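Long-range contact in Co-chaperone protein HscB, mitochondrial precursor (Homo sapiens, PDB 3BVO), which acts as a mitochondrial co-chaperone in iron-sulfur cluster assembly, working with ISCU and the chaperone HSPA9: residues P11-C16 / F28-C33. Sequence-based numbering, arbitrary orientation.
Sequences PRCWNC and FFCPQC. With ZN (zinc ion), chain C.
A single zinc ion joins Cys13 and Cys16 to Cys30 and Cys33, with all four SG atoms 2.3 Å from the metal and neither segment in a regular helix or strand. Two CxxC pairs facing each other across one metal form the tetracysteine site of human HscB. The pairs match in order, first cysteine with first and second with second: the CA atoms of Cys13 and Cys30 lie 6.9 Å apart, as do those of Cys16 and Cys33. The two segments share no hydrogen bond, so the metal bonds are the main link, supplemented by van der Waals contact.

The first cysteine of each pair has SG anti to its backbone N (chi1 164° in Cys13, 172° in Cys30), which leaves the sulfur beside the carbonyl carbon and near the amides that follow. Cys13 SG thereby accepts two N-H groups: that of Cys16, 3.2 Å from N to SG and nearly straight at 171°, and that of Asn15, more bent. Cys30 SG receives a weak counterpart from Gln32 N. Such N-H...S bonds would be expected to ease the negative charge of the zinc-bound thiolates.

Around the metal, Asn15 CB approaches Cys33 SG to 3.7 Å, while Gln32 CB lies against Cys16 SG, so each pair places one neighbouring side chain on a sulfur of the other. The centre of the contact lies about 30 Å from the centre of the chain, at one extremity. Trp14 NE1 is hydrogen-bonded to Leu36 O within the metal-binding region, whereas its ring reaches the J domain, packing edge-to-face with Phe88 of helix 83-104; on the indole itself, Asn15 CB stands 4.3 Å above the ring plane, displaced toward the rim.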
loop_
_atom_site.group_PDB
_atom_site.type_symbol
_atom_site.label_atom_id
_atom_site.label_comp_id
_atom_site.label_asym_id
_atom_site.label_seq_id
_atom_site.Cartn_x
_atom_site.Cartn_y
_atom_site.Cartn_z
ATOM N N PRO A 11 -11.672 -24.738 -9.818
ATOM C CA PRO A 11 -10.648 -24.689 -8.765
ATOM C C PRO A 11 -10.663 -25.964 -7.910
ATOM O O PRO A 11 -11.717 -26.350 -7.395
ATOM C CB PRO A 11 -11.047 -23.458 -7.941
ATOM C CG PRO A 11 -11.783 -22.593 -8.899
ATOM C CD PRO A 11 -12.522 -23.535 -9.819
ATOM N N ARG A 12 -9.499 -26.605 -7.780
ATOM C CA ARG A 12 -9.368 -27.935 -7.174
ATOM C C ARG A 12 -8.005 -28.073 -6.519
ATOM O O ARG A 12 -7.088 -27.322 -6.835
ATOM C CB ARG A 12 -9.536 -29.025 -8.235
ATOM C CG ARG A 12 -8.454 -29.017 -9.312
ATOM C CD ARG A 12 -8.935 -29.651 -10.593
ATOM N NE ARG A 12 -9.982 -28.851 -11.218
ATOM C CZ ARG A 12 -11.276 -29.164 -11.238
ATOM N NH1 ARG A 12 -12.137 -28.349 -11.838
ATOM N NH2 ARG A 12 -11.717 -30.281 -10.673
ATOM N N CYS A 13 -7.865 -29.042 -5.620
ATOM C CA CYS A 13 -6.635 -29.188 -4.850
ATOM C C CYS A 13 -5.561 -29.929 -5.626
ATOM O O CYS A 13 -5.849 -30.920 -6.285
ATOM C CB CYS A 13 -6.913 -29.910 -3.544
ATOM S SG CYS A 13 -5.432 -30.520 -2.777
ATOM N N TRP A 14 -4.321 -29.456 -5.519
ATOM C CA TRP A 14 -3.202 -30.027 -6.275
ATOM C C TRP A 14 -2.793 -31.407 -5.770
ATOM O O TRP A 14 -2.106 -32.145 -6.481
ATOM C CB TRP A 14 -1.999 -29.082 -6.294
ATOM C CG TRP A 14 -1.321 -28.899 -4.968
ATOM C CD1 TRP A 14 -1.570 -27.910 -4.040
ATOM C CD2 TRP A 14 -0.275 -29.715 -4.412
ATOM N NE1 TRP A 14 -0.744 -28.067 -2.945
ATOM C CE2 TRP A 14 0.056 -29.163 -3.143
ATOM C CE3 TRP A 14 0.409 -30.857 -4.857
ATOM C CZ2 TRP A 14 1.051 -29.717 -2.321
ATOM C CZ3 TRP A 14 1.395 -31.408 -4.049
ATOM C CH2 TRP A 14 1.710 -30.837 -2.791
ATOM N N ASN A 15 -3.226 -31.751 -4.555
ATOM C CA ASN A 15 -2.955 -33.061 -3.974
ATOM C C ASN A 15 -4.115 -34.045 -4.107
ATOM O O ASN A 15 -3.908 -35.159 -4.580
ATOM C CB ASN A 15 -2.538 -32.930 -2.510
ATOM C CG ASN A 15 -1.475 -33.947 -2.111
ATOM O OD1 ASN A 15 -0.877 -34.607 -2.964
ATOM N ND2 ASN A 15 -1.228 -34.068 -0.808
ATOM N N CYS A 16 -5.320 -33.637 -3.687
ATOM C CA CYS A 16 -6.514 -34.494 -3.736
ATOM C C CYS A 16 -7.214 -34.414 -5.069
ATOM O O CYS A 16 -7.574 -35.431 -5.661
ATOM C CB CYS A 16 -7.576 -34.057 -2.726
ATOM S SG CYS A 16 -7.099 -33.792 -1.052
ATOM N N PHE A 28 -6.385 -21.252 2.552
ATOM C CA PHE A 28 -4.971 -21.561 2.689
ATOM C C PHE A 28 -4.686 -23.064 2.679
ATOM O O PHE A 28 -3.773 -23.521 1.998
ATOM C CB PHE A 28 -4.397 -20.920 3.955
ATOM C CG PHE A 28 -4.454 -19.421 3.960
ATOM C CD1 PHE A 28 -3.827 -18.680 2.967
ATOM C CD2 PHE A 28 -5.115 -18.750 4.978
ATOM C CE1 PHE A 28 -3.879 -17.291 2.976
ATOM C CE2 PHE A 28 -5.178 -17.356 4.997
ATOM C CZ PHE A 28 -4.555 -16.627 3.993
ATOM N N PHE A 29 -5.469 -23.827 3.430
ATOM C CA PHE A 29 -5.216 -25.251 3.543
ATOM C C PHE A 29 -6.371 -26.095 3.064
ATOM O O PHE A 29 -7.525 -25.734 3.247
ATOM C CB PHE A 29 -4.853 -25.605 4.973
ATOM C CG PHE A 29 -3.596 -24.961 5.435
ATOM C CD1 PHE A 29 -2.359 -25.454 5.027
ATOM C CD2 PHE A 29 -3.640 -23.847 6.265
ATOM C CE1 PHE A 29 -1.171 -24.848 5.454
ATOM C CE2 PHE A 29 -2.466 -23.235 6.700
ATOM C CZ PHE A 29 -1.227 -23.736 6.293
ATOM N N CYS A 30 -6.044 -27.228 2.454
ATOM C CA CYS A 30 -7.048 -28.156 1.978
ATOM C C CYS A 30 -7.728 -28.854 3.143
ATOM O O CYS A 30 -7.067 -29.497 3.943
ATOM C CB CYS A 30 -6.392 -29.191 1.090
ATOM S SG CYS A 30 -7.474 -30.529 0.631
ATOM N N PRO A 31 -9.051 -28.717 3.263
ATOM C CA PRO A 31 -9.696 -29.386 4.386
ATOM C C PRO A 31 -9.573 -30.910 4.351
ATOM O O PRO A 31 -9.785 -31.567 5.378
ATOM C CB PRO A 31 -11.169 -28.953 4.269
ATOM C CG PRO A 31 -11.336 -28.451 2.896
ATOM C CD PRO A 31 -10.000 -27.937 2.453
ATOM N N GLN A 32 -9.222 -31.453 3.187
ATOM C CA GLN A 32 -9.264 -32.893 2.959
ATOM C C GLN A 32 -7.923 -33.554 3.184
ATOM O O GLN A 32 -7.880 -34.712 3.589
ATOM C CB GLN A 32 -9.752 -33.208 1.546
ATOM C CG GLN A 32 -11.167 -32.730 1.248
ATOM C CD GLN A 32 -11.739 -33.323 -0.031
ATOM O OE1 GLN A 32 -11.051 -34.042 -0.764
ATOM N NE2 GLN A 32 -13.003 -33.019 -0.308
ATOM N N CYS A 33 -6.841 -32.818 2.921
ATOM C CA CYS A 33 -5.476 -33.370 2.976
ATOM C C CYS A 33 -4.429 -32.478 3.688
ATOM O O CYS A 33 -3.265 -32.870 3.835
ATOM C CB CYS A 33 -5.002 -33.759 1.567
ATOM S SG CYS A 33 -4.523 -32.370 0.528
HETATM ZN ZN ZN C . -6.193 -31.663 -0.914
#